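Local coordinates for protein putative Scyalone Dehydratase (Novosphingobium aromaticivorans DSM 12444, PDB 3EF8) that is of unproven function but belongs to the NTF2-like SnoaL family and is probably a dehydratase related to scytalone dehydratase, at residues Arg15-Tyr20 / Ala87-Val92; Tyr22-Asn27 / Glu61-Phe66; Ala34-Asp39 / Lys126-Arg131; Val42-Asn47 / Asp54-Thr59. All coordinates share one frame; numbering follows the deposited sequence. Where two conformers were deposited one is given.

Contact 1 (Arg15-Tyr20 / Ala87-Val92); sequences RMMFDY and ANVRSV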
# COMPACT_ATOMS: atom_id res chain seq x y z
N ARG A 15 0.07 11.54 -6.37
CA ARG A 15 -0.36 11.24 -7.73
C ARG A 15 0.82 11.10 -8.69
O ARG A 15 0.85 10.19 -9.55
CB ARG A 15 -1.36 12.31 -8.23
CG ARG A 15 -1.81 12.18 -9.65
CD ARG A 15 -2.33 10.77 -9.95
NE ARG A 15 -2.89 10.67 -11.30
CZ ARG A 15 -4.13 11.03 -11.63
NH1 ARG A 15 -4.99 11.50 -10.74
NH2 ARG A 15 -4.48 10.91 -12.90
N MSE A 16 1.78 12.00 -8.59
CA MSE A 16 2.95 11.95 -9.49
C MSE A 16 3.71 10.67 -9.25
O MSE A 16 4.14 10.00 -10.21
CB MSE A 16 3.81 13.20 -9.30
CG MSE A 16 4.97 13.30 -10.22
SE MSE A 16 6.52 12.25 -9.72
CE MSE A 16 7.21 13.48 -8.31
N MSE A 17 3.89 10.31 -7.98
CA MSE A 17 4.63 9.10 -7.64
C MSE A 17 3.92 7.85 -8.19
O MSE A 17 4.58 6.90 -8.62
CB MSE A 17 4.83 8.99 -6.14
CG MSE A 17 5.68 10.18 -5.57
SE MSE A 17 5.76 10.19 -3.68
CE MSE A 17 6.81 8.59 -3.29
N PHE A 18 2.60 7.88 -8.16
CA PHE A 18 1.80 6.78 -8.67
C PHE A 18 1.82 6.76 -10.16
O PHE A 18 1.89 5.68 -10.80
CB PHE A 18 0.37 6.84 -8.17
CG PHE A 18 0.24 6.82 -6.66
CD1 PHE A 18 1.20 6.20 -5.86
CD2 PHE A 18 -0.86 7.39 -6.05
CE1 PHE A 18 1.08 6.18 -4.45
CE2 PHE A 18 -1.01 7.36 -4.67
CZ PHE A 18 -0.03 6.78 -3.87
N ASP A 19 1.77 7.92 -10.79
CA ASP A 19 1.90 7.97 -12.24
C ASP A 19 3.23 7.42 -12.67
O ASP A 19 3.36 6.69 -13.67
CB ASP A 19 1.82 9.42 -12.75
CG ASP A 19 0.42 10.00 -12.70
OD1 ASP A 19 -0.61 9.28 -12.61
OD2 ASP A 19 0.32 11.26 -12.78
N TYR A 20 4.28 7.73 -11.91
CA TYR A 20 5.60 7.17 -12.19
C TYR A 20 5.62 5.64 -12.18
O TYR A 20 6.05 4.98 -13.13
CB TYR A 20 6.68 7.72 -11.21
CG TYR A 20 8.04 7.08 -11.33
CD1 TYR A 20 8.31 5.90 -10.70
CD2 TYR A 20 9.04 7.65 -12.09
CE1 TYR A 20 9.56 5.26 -10.79
CE2 TYR A 20 10.29 7.01 -12.19
CZ TYR A 20 10.52 5.83 -11.53
OH TYR A 20 11.73 5.14 -11.62
N ALA A 87 9.61 19.53 -1.64
CA ALA A 87 9.31 18.65 -0.54
C ALA A 87 10.27 17.49 -0.53
O ALA A 87 10.73 17.02 -1.58
CB ALA A 87 7.86 18.16 -0.62
N ASN A 88 10.47 16.97 0.67
CA ASN A 88 11.26 15.77 0.93
C ASN A 88 10.25 14.68 1.29
O ASN A 88 9.30 14.87 2.04
CB ASN A 88 12.19 16.01 2.10
CG ASN A 88 13.24 17.05 1.79
OD1 ASN A 88 13.64 17.19 0.65
ND2 ASN A 88 13.70 17.78 2.84
N VAL A 89 10.44 13.52 0.66
CA VAL A 89 9.49 12.42 0.81
C VAL A 89 10.20 11.13 1.19
O VAL A 89 11.27 10.80 0.66
CB VAL A 89 8.78 12.17 -0.52
CG1 VAL A 89 7.56 11.18 -0.37
CG2 VAL A 89 8.29 13.53 -1.12
N ARG A 90 9.62 10.38 2.11
CA ARG A 90 10.09 9.04 2.46
C ARG A 90 8.94 8.11 2.19
O ARG A 90 7.78 8.41 2.53
CB ARG A 90 10.47 8.92 3.93
CG ARG A 90 11.03 7.56 4.31
CD ARG A 90 11.21 7.43 5.82
NE ARG A 90 9.93 7.33 6.48
CZ ARG A 90 9.66 7.83 7.67
NH1 ARG A 90 10.56 8.54 8.33
NH2 ARG A 90 8.48 7.61 8.19
N SER A 91 9.20 6.99 1.54
CA SER A 91 8.14 6.02 1.25
C SER A 91 8.68 4.61 1.16
O SER A 91 9.89 4.39 1.18
CB SER A 91 7.42 6.35 -0.04
OG SER A 91 8.30 6.27 -1.16
N VAL A 92 7.76 3.68 1.17
CA VAL A 92 8.06 2.25 1.06
C VAL A 92 7.60 1.73 -0.28
O VAL A 92 6.60 2.18 -0.84
CB VAL A 92 7.40 1.46 2.21
CG1 VAL A 92 7.54 -0.06 2.02
CG2 VAL A 92 7.99 1.87 3.54

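Contact 2 (Tyr22-Asn27 / Glu61-Phe66); sequences YHLDMN and EGIGTF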
# COMPACT_ATOMS: atom_id res chain seq x y z
N TYR A 22 3.10 3.62 -12.40
CA TYR A 22 2.23 3.15 -13.50
C TYR A 22 2.97 3.11 -14.83
O TYR A 22 3.02 2.10 -15.52
CB TYR A 22 0.97 4.00 -13.64
CG TYR A 22 0.04 3.55 -14.77
CD1 TYR A 22 -0.68 2.37 -14.67
CD2 TYR A 22 -0.10 4.31 -15.92
CE1 TYR A 22 -1.48 1.94 -15.70
CE2 TYR A 22 -0.88 3.89 -16.96
CZ TYR A 22 -1.60 2.73 -16.84
OH TYR A 22 -2.44 2.34 -17.90
N HIS A 23 3.56 4.24 -15.19
CA HIS A 23 4.30 4.28 -16.43
C HIS A 23 5.52 3.35 -16.48
O HIS A 23 5.91 2.83 -17.51
CB HIS A 23 4.68 5.74 -16.77
CG HIS A 23 3.49 6.54 -17.17
ND1 HIS A 23 2.68 6.18 -18.23
CD2 HIS A 23 2.92 7.64 -16.62
CE1 HIS A 23 1.68 7.03 -18.33
NE2 HIS A 23 1.80 7.92 -17.36
N LEU A 24 6.06 3.03 -15.34
CA LEU A 24 7.15 2.09 -15.23
C LEU A 24 6.62 0.67 -15.51
O LEU A 24 7.19 -0.07 -16.32
CB LEU A 24 7.77 2.17 -13.82
CG LEU A 24 8.91 1.22 -13.54
CD1 LEU A 24 10.06 1.31 -14.61
CD2 LEU A 24 9.47 1.46 -12.12
N ASP A 25 5.51 0.30 -14.86
CA ASP A 25 4.92 -1.02 -15.07
C ASP A 25 4.40 -1.16 -16.50
O ASP A 25 4.33 -2.27 -17.05
CB ASP A 25 3.82 -1.27 -14.08
CG ASP A 25 4.32 -1.51 -12.64
OD1 ASP A 25 5.52 -1.77 -12.45
OD2 ASP A 25 3.49 -1.36 -11.70
N MSE A 26 4.09 -0.03 -17.13
CA MSE A 26 3.58 -0.01 -18.53
C MSE A 26 4.72 0.06 -19.55
O MSE A 26 4.47 0.01 -20.75
CB MSE A 26 2.67 1.16 -18.75
CG MSE A 26 1.42 1.09 -17.96
SE MSE A 26 0.19 -0.29 -18.67
CE MSE A 26 -0.29 0.69 -20.29
N ASN A 27 5.95 0.16 -19.11
CA ASN A 27 7.12 0.35 -20.01
C ASN A 27 6.99 1.62 -20.88
O ASN A 27 7.04 1.54 -22.13
CB ASN A 27 7.34 -0.89 -20.87
CG ASN A 27 8.62 -0.82 -21.65
OD1 ASN A 27 9.50 -0.06 -21.28
ND2 ASN A 27 8.71 -1.57 -22.73
N GLU A 61 16.75 1.87 -20.17
CA GLU A 61 16.95 0.99 -21.31
C GLU A 61 16.79 -0.48 -20.88
O GLU A 61 17.38 -0.92 -19.88
CB GLU A 61 18.33 1.23 -21.94
N GLY A 62 15.99 -1.22 -21.63
CA GLY A 62 15.88 -2.66 -21.40
C GLY A 62 14.74 -3.12 -20.52
O GLY A 62 14.52 -4.34 -20.35
N ILE A 63 14.02 -2.16 -19.95
CA ILE A 63 12.81 -2.46 -19.13
C ILE A 63 11.92 -3.42 -19.90
O ILE A 63 11.40 -4.37 -19.35
CB ILE A 63 11.98 -1.19 -18.78
CG1 ILE A 63 12.72 -0.31 -17.79
CG2 ILE A 63 10.59 -1.56 -18.15
CD1 ILE A 63 11.99 0.97 -17.50
N GLY A 64 11.81 -3.19 -21.20
CA GLY A 64 10.88 -3.92 -22.04
C GLY A 64 11.41 -5.27 -22.46
O GLY A 64 10.65 -6.16 -22.85
N THR A 65 12.71 -5.43 -22.35
CA THR A 65 13.40 -6.60 -22.89
C THR A 65 13.81 -7.59 -21.81
O THR A 65 13.74 -8.82 -21.99
CB THR A 65 14.65 -6.19 -23.70
OG1 THR A 65 15.47 -5.32 -22.92
CG2 THR A 65 14.23 -5.47 -24.98
N PHE A 66 14.22 -7.08 -20.66
CA PHE A 66 14.69 -7.93 -19.57
C PHE A 66 13.56 -8.39 -18.64
O PHE A 66 13.72 -9.35 -17.88
CB PHE A 66 15.79 -7.24 -18.76
CG PHE A 66 17.10 -7.14 -19.50

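Contact 3 (Ala34-Asp39 / Lys126-Arg131); sequences ALFVED and KRRELR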
# COMPACT_ATOMS: atom_id res chain seq x y z
N ALA A 34 9.75 12.44 -18.19
CA ALA A 34 9.05 13.72 -18.08
C ALA A 34 8.79 14.14 -16.64
O ALA A 34 8.42 15.26 -16.35
CB ALA A 34 7.77 13.71 -18.87
N LEU A 35 8.96 13.17 -15.73
CA LEU A 35 8.72 13.39 -14.30
C LEU A 35 9.99 13.68 -13.53
O LEU A 35 9.97 13.70 -12.31
CB LEU A 35 7.99 12.19 -13.70
CG LEU A 35 6.60 11.98 -14.29
CD1 LEU A 35 5.92 10.69 -13.71
CD2 LEU A 35 5.70 13.20 -14.11
N PHE A 36 11.08 13.91 -14.25
CA PHE A 36 12.38 14.32 -13.65
C PHE A 36 12.83 15.65 -14.24
O PHE A 36 12.65 15.90 -15.43
CB PHE A 36 13.49 13.31 -13.93
CG PHE A 36 13.39 12.08 -13.11
CD1 PHE A 36 12.41 11.14 -13.42
CD2 PHE A 36 14.25 11.82 -12.05
CE1 PHE A 36 12.27 10.01 -12.66
CE2 PHE A 36 14.09 10.64 -11.30
CZ PHE A 36 13.10 9.78 -11.64
N VAL A 37 13.39 16.50 -13.36
CA VAL A 37 14.04 17.74 -13.82
C VAL A 37 15.33 17.38 -14.51
O VAL A 37 15.89 16.29 -14.35
CB VAL A 37 14.29 18.74 -12.66
CG1 VAL A 37 12.96 19.19 -12.04
CG2 VAL A 37 15.23 18.20 -11.64
N GLU A 38 15.83 18.36 -15.29
CA GLU A 38 17.08 18.13 -16.01
C GLU A 38 18.26 17.86 -15.11
O GLU A 38 19.09 16.98 -15.34
CB GLU A 38 17.41 19.37 -16.86
CG GLU A 38 18.72 19.28 -17.58
CD GLU A 38 18.72 18.22 -18.67
OE1 GLU A 38 17.63 17.73 -19.06
OE2 GLU A 38 19.84 17.87 -19.13
N ASP A 39 18.28 18.62 -14.02
CA ASP A 39 19.40 18.64 -13.06
C ASP A 39 19.14 17.68 -11.91
O ASP A 39 19.36 18.00 -10.73
CB ASP A 39 19.58 20.05 -12.49
CG ASP A 39 20.93 20.23 -11.81
OD1 ASP A 39 21.76 19.29 -11.82
OD2 ASP A 39 21.18 21.33 -11.28
N LYS A 126 13.57 15.71 -8.24
CA LYS A 126 14.91 16.31 -8.32
C LYS A 126 15.98 15.33 -7.84
O LYS A 126 17.06 15.23 -8.39
CB LYS A 126 14.99 17.63 -7.55
CG LYS A 126 16.36 18.30 -7.71
CD LYS A 126 16.20 19.81 -7.78
CE LYS A 126 17.54 20.54 -7.98
NZ LYS A 126 18.41 20.40 -6.82
N ARG A 127 15.66 14.56 -6.80
CA ARG A 127 16.52 13.48 -6.35
C ARG A 127 15.67 12.29 -5.92
O ARG A 127 14.64 12.48 -5.30
CB ARG A 127 17.41 13.89 -5.17
CG ARG A 127 18.36 12.77 -4.77
CD ARG A 127 19.47 13.23 -3.79
NE ARG A 127 20.11 12.08 -3.14
CZ ARG A 127 21.14 11.43 -3.66
NH1 ARG A 127 21.65 11.84 -4.82
NH2 ARG A 127 21.67 10.39 -3.05
N ARG A 128 16.11 11.09 -6.28
CA ARG A 128 15.59 9.84 -5.72
C ARG A 128 16.73 9.00 -5.23
O ARG A 128 17.68 8.71 -5.99
CB ARG A 128 14.82 8.99 -6.72
CG ARG A 128 13.72 9.65 -7.42
CD ARG A 128 12.69 8.64 -7.87
NE ARG A 128 11.84 8.23 -6.74
CZ ARG A 128 10.71 7.56 -6.84
NH1 ARG A 128 10.32 7.05 -7.99
NH2 ARG A 128 9.96 7.42 -5.77
N GLU A 129 16.63 8.53 -4.00
CA GLU A 129 17.59 7.64 -3.43
C GLU A 129 16.84 6.40 -2.97
O GLU A 129 15.97 6.47 -2.10
CB GLU A 129 18.33 8.27 -2.27
CG GLU A 129 19.25 7.33 -1.56
CD GLU A 129 20.01 8.00 -0.45
OE1 GLU A 129 20.61 9.08 -0.68
OE2 GLU A 129 20.07 7.42 0.63
N LEU A 130 17.13 5.26 -3.58
CA LEU A 130 16.56 3.99 -3.16
C LEU A 130 17.42 3.36 -2.15
O LEU A 130 18.65 3.19 -2.38
CB LEU A 130 16.43 3.03 -4.34
CG LEU A 130 15.93 1.65 -3.99
CD1 LEU A 130 14.46 1.63 -3.56
CD2 LEU A 130 16.13 0.72 -5.20
N ARG A 131 16.82 2.99 -1.01
CA ARG A 131 17.50 2.21 0.02
C ARG A 131 16.82 0.84 0.03
O ARG A 131 15.62 0.74 0.03
CB ARG A 131 17.44 2.89 1.39
CG ARG A 131 18.10 4.25 1.36
CD ARG A 131 18.11 4.89 2.73
NE ARG A 131 18.61 6.25 2.63
CZ ARG A 131 18.53 7.16 3.60
NH1 ARG A 131 17.98 6.86 4.77
NH2 ARG A 131 19.00 8.37 3.38

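Contact 4 (Val42-Asn47 / Asp54-Thr59); sequences VSYAPN and DAYKKT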
# COMPACT_ATOMS: atom_id res chain seq x y z
N VAL A 42 19.80 10.42 -9.26
CA VAL A 42 19.20 9.16 -8.85
C VAL A 42 20.30 8.25 -8.32
O VAL A 42 21.35 8.07 -8.94
CB VAL A 42 18.39 8.51 -10.01
CG1 VAL A 42 17.74 7.26 -9.58
CG2 VAL A 42 17.33 9.45 -10.49
N SER A 43 20.05 7.67 -7.15
CA SER A 43 20.98 6.76 -6.52
C SER A 43 20.31 5.47 -6.20
O SER A 43 19.40 5.41 -5.36
CB SER A 43 21.56 7.35 -5.25
OG SER A 43 22.40 6.44 -4.59
N TYR A 44 20.81 4.40 -6.81
CA TYR A 44 20.32 3.06 -6.53
C TYR A 44 21.33 2.20 -5.75
O TYR A 44 20.95 1.21 -5.13
CB TYR A 44 19.90 2.35 -7.81
CG TYR A 44 18.86 3.09 -8.61
CD1 TYR A 44 17.65 3.46 -8.03
CD2 TYR A 44 19.07 3.39 -9.95
CE1 TYR A 44 16.67 4.12 -8.75
CE2 TYR A 44 18.11 4.05 -10.69
CZ TYR A 44 16.91 4.41 -10.09
OH TYR A 44 15.94 5.07 -10.82
N ALA A 45 22.59 2.60 -5.78
CA ALA A 45 23.68 1.94 -5.04
C ALA A 45 24.90 2.85 -4.94
O ALA A 45 24.99 3.84 -5.64
CB ALA A 45 24.06 0.63 -5.66
N PRO A 46 25.84 2.52 -4.05
CA PRO A 46 26.89 3.49 -3.79
C PRO A 46 27.69 3.78 -5.04
O PRO A 46 28.35 4.82 -5.15
CB PRO A 46 27.74 2.82 -2.70
CG PRO A 46 26.80 1.84 -2.04
CD PRO A 46 25.90 1.36 -3.16
N ASN A 47 27.58 2.88 -6.01
CA ASN A 47 28.32 3.01 -7.24
C ASN A 47 27.39 2.85 -8.43
O ASN A 47 27.78 2.39 -9.51
CB ASN A 47 29.47 1.98 -7.30
N ASP A 54 19.44 12.88 -18.80
CA ASP A 54 19.82 12.00 -19.92
C ASP A 54 20.41 10.72 -19.41
O ASP A 54 20.11 9.66 -19.93
CB ASP A 54 20.81 12.69 -20.88
CG ASP A 54 20.14 13.68 -21.80
OD1 ASP A 54 18.91 13.83 -21.83
OD2 ASP A 54 20.89 14.39 -22.51
N ALA A 55 21.26 10.80 -18.38
CA ALA A 55 21.85 9.61 -17.75
C ALA A 55 20.71 8.76 -17.16
O ALA A 55 20.77 7.54 -17.20
CB ALA A 55 22.90 9.97 -16.68
N TYR A 56 19.71 9.42 -16.58
CA TYR A 56 18.57 8.70 -15.98
C TYR A 56 17.83 7.94 -17.08
O TYR A 56 17.48 6.74 -16.94
CB TYR A 56 17.62 9.64 -15.21
CG TYR A 56 16.28 8.98 -14.93
CD1 TYR A 56 16.17 7.98 -13.99
CD2 TYR A 56 15.16 9.29 -15.67
CE1 TYR A 56 14.94 7.31 -13.78
CE2 TYR A 56 13.95 8.66 -15.48
CZ TYR A 56 13.83 7.69 -14.51
OH TYR A 56 12.62 7.02 -14.31
N LYS A 57 17.63 8.60 -18.20
CA LYS A 57 16.93 7.98 -19.32
C LYS A 57 17.63 6.69 -19.71
O LYS A 57 17.00 5.70 -20.06
CB LYS A 57 16.89 8.92 -20.55
CG LYS A 57 15.91 10.09 -20.47
CD LYS A 57 15.85 10.85 -21.83
CE LYS A 57 14.50 11.54 -22.05
NZ LYS A 57 14.35 12.31 -23.32
N LYS A 58 18.96 6.69 -19.62
CA LYS A 58 19.75 5.53 -20.03
C LYS A 58 19.52 4.36 -19.10
O LYS A 58 19.65 3.20 -19.52
CB LYS A 58 21.25 5.84 -20.07
CG LYS A 58 21.63 6.86 -21.13
N THR A 59 19.15 4.65 -17.86
CA THR A 59 18.95 3.58 -16.87
C THR A 59 17.65 2.84 -17.15
O THR A 59 17.38 1.78 -16.56
CB THR A 59 18.90 4.07 -15.40
OG1 THR A 59 17.69 4.81 -15.17
CG2 THR A 59 20.14 4.89 -15.03
O HOH W 1 15.75 3.95 -13.29

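Contact 1 (Arg15-Tyr20 / Ala87-Val92)
M17, a selenomethionine in this crystal, reaches from helix 3-25 to V89 and S91 on strand 86-99, and its terminal atoms carry the whole contact. The apolar part is a tip-to-tip meeting of M17 with V89: SE of M17 lies 3.9 Å from CG1 of V89. M17 CG and SE run outward in an extended line before the chain bends at its last torsion (chi3 67°), and this bend carries CE over to S91. A second kind of contact results, methyl against hydroxyl, with M17 CE 3.5 Å from S91 OG, a van der Waals contact and not a hydrogen bond. The long reach bridges backbones whose nearest CA atoms, those of M17 and S91, are 10.0 Å apart, so the helix stands well off the strand. Only 109 Å² is buried, but all three touching residues are buried in the assembly.

Charged pairing lies on other sides of the two segments. Within the helix, R15 NE donates to D19 OD1, one turn on, over 3.0 Å, in the guanidinium plane and on the syn side of the carboxylate but 26° out of its plane. D19 OD1 is also paired with R90 of the second subunit, while R90 of this chain, whose CB points away from the helix, reaches D19 of the third. One strand residue thus serves the interface and its neighbours V89 and S91 serve the interior. A long N-terminal helix laid across the concave face of a curved sheet is the hallmark of the NTF2-like fold.

Contact 2 (Tyr22-Asn27 / Glu61-Phe66)
L24 and I63 cross at about a right angle, meeting methyl to methyl where the end of helix 3-25 passes the short, weakly bonded turn of helix 63-66. The gap between L24 CD1 and I63 CD1 is 3.5 Å, tighter than ordinary van der Waals contact between carbons. With CG of L24 anti to its own nitrogen (chi1 179°), the leucine tip swings nearer to I63 than its CB direction alone would suggest.

N27 lies otherwise: it slides past I63 in the opposite direction. Its amide is divided between two neighbours, OD1 resting 3.6 Å from CG2 of I63 and ND2 coming within 3.3 Å of CA of G64. A CB on G64 would collide with that nitrogen, at a computed 2.4 Å, so the close approach depends on the glycine. N27 is the first residue to leave helical geometry after the helix, in a Schellman motif with positive phi (58°); its N is bonded to L24 O. Neither amide contact with I63 or G64 is a hydrogen bond. The polar partner of ND2 is the carbonyl O of A149 in the second subunit, whose R148 also binds I63 O. A leucine in place of N27 would probably leave that A149 carbonyl without its amide donor and put methyl groups against G64. On the other segment, G62 O takes bonds from T65 OG1, T65 N and F66 N, holding the turn together.

Within the chain the contact is van der Waals only, apolar between L24 and I63 and amide against carbon at N27, while the N27 nitrogen bonds to a neighbouring subunit's C-terminal tail.

Contact 3 (Ala34-Asp39 / Lys126-Arg131)
Two successive methylenes of R128 meet the ring of F36, and the arginine can be followed outward past it. Its CB points toward segment 34-39. Next along, CG lies 4.0 Å from CE2 of F36, and CD stands at the same separation, 4.0 Å, from CZ of F36, so the two carbons meet adjacent ring atoms, CD obliquely, as the side chains cross at nearly 90°. The chain then bends at chi3 (78°), carrying the guanidinium beyond the phenylalanine, its plane 55° from that of the ring. At the tip NH2 forms a salt bridge with D114, and Y20 and Y112 both offer cation-pi contacts. The buried charge is probably balanced by the D114 carboxylate and eased by the two rings.

Nearer the corner of the sheet, V37 CG2 sits 3.8 Å from CA of K126, against the base of the lysine. K126 itself continues past the backbone of D39. On the other face of the strand R127, E129 and R131 form a salt-bridge network, in which R131 grips E129 OE2 side-on through NE and NH2.

K126 and R127 both face T115, a classic beta bulge where the chain turns a corner. Bulged, strongly bent strands and an inward lining of aromatic and charged residues are consistent with the pocketed cone of the NTF2-like fold.

Contact 4 (Val42-Asn47 / Asp54-Thr59)
V42 and Y44 meet Y56 where the antiparallel pair of strands 40-43 and 48-51 is followed by helix 53-59, which packs back on its own hairpin. Y56 is the common partner. V42 CG2 comes obliquely to its ring, 4.0 Å from CD1 of Y56. The hydroxyl of Y44 arrives at the ring edge, close to the ring plane, with Y44 OH 3.8 Å from CE1 of Y56. CG of Y56 is anti to its nitrogen (chi1 164°), a setting that brings the ring end nearer to the strand than its CB direction would.

In this NTF2-like chain the strand leaves its course at Y44, which with A45 faces F48 across the hairpin as a classic beta bulge. Beyond the ring edge, one water joins the two elements: it lies 2.7 Å from Y44 OH and donates to T59 OG1 across 2.8 Å. T59 OG1 in turn donates to Y56 O at 2.6 Å, in the carbonyl plane and on a lone pair (C=O...donor angle 139°). That carbonyl also accepts T59 N, so two bonds grip it. Y56 stacks on F36, and its hydroxyl bonds weakly with Y20 OH.

In the fold
From the N terminus, helix 3-25 opens the loops of contact 1 and contact 2 in adjoining segments. Contact 4 closes first, a short turn back from strand 40-43 to helix 53-59. Contact 2 closes next and encloses it, tying the end of the first helix to helix 63-66. Contact 1 encloses both, joining the helix to strand 86-99. Contact 3 closes last, on strand 122-136; it too encloses contact 4, but its segments alternate with those of contacts 1 and 2. S43 N and O probably hydrogen-bond to R128 O and L130 N respectively, joining contacts 3 and 4 as neighbouring strands, while M16 packs on L35 and brings contact 1 against contact 3.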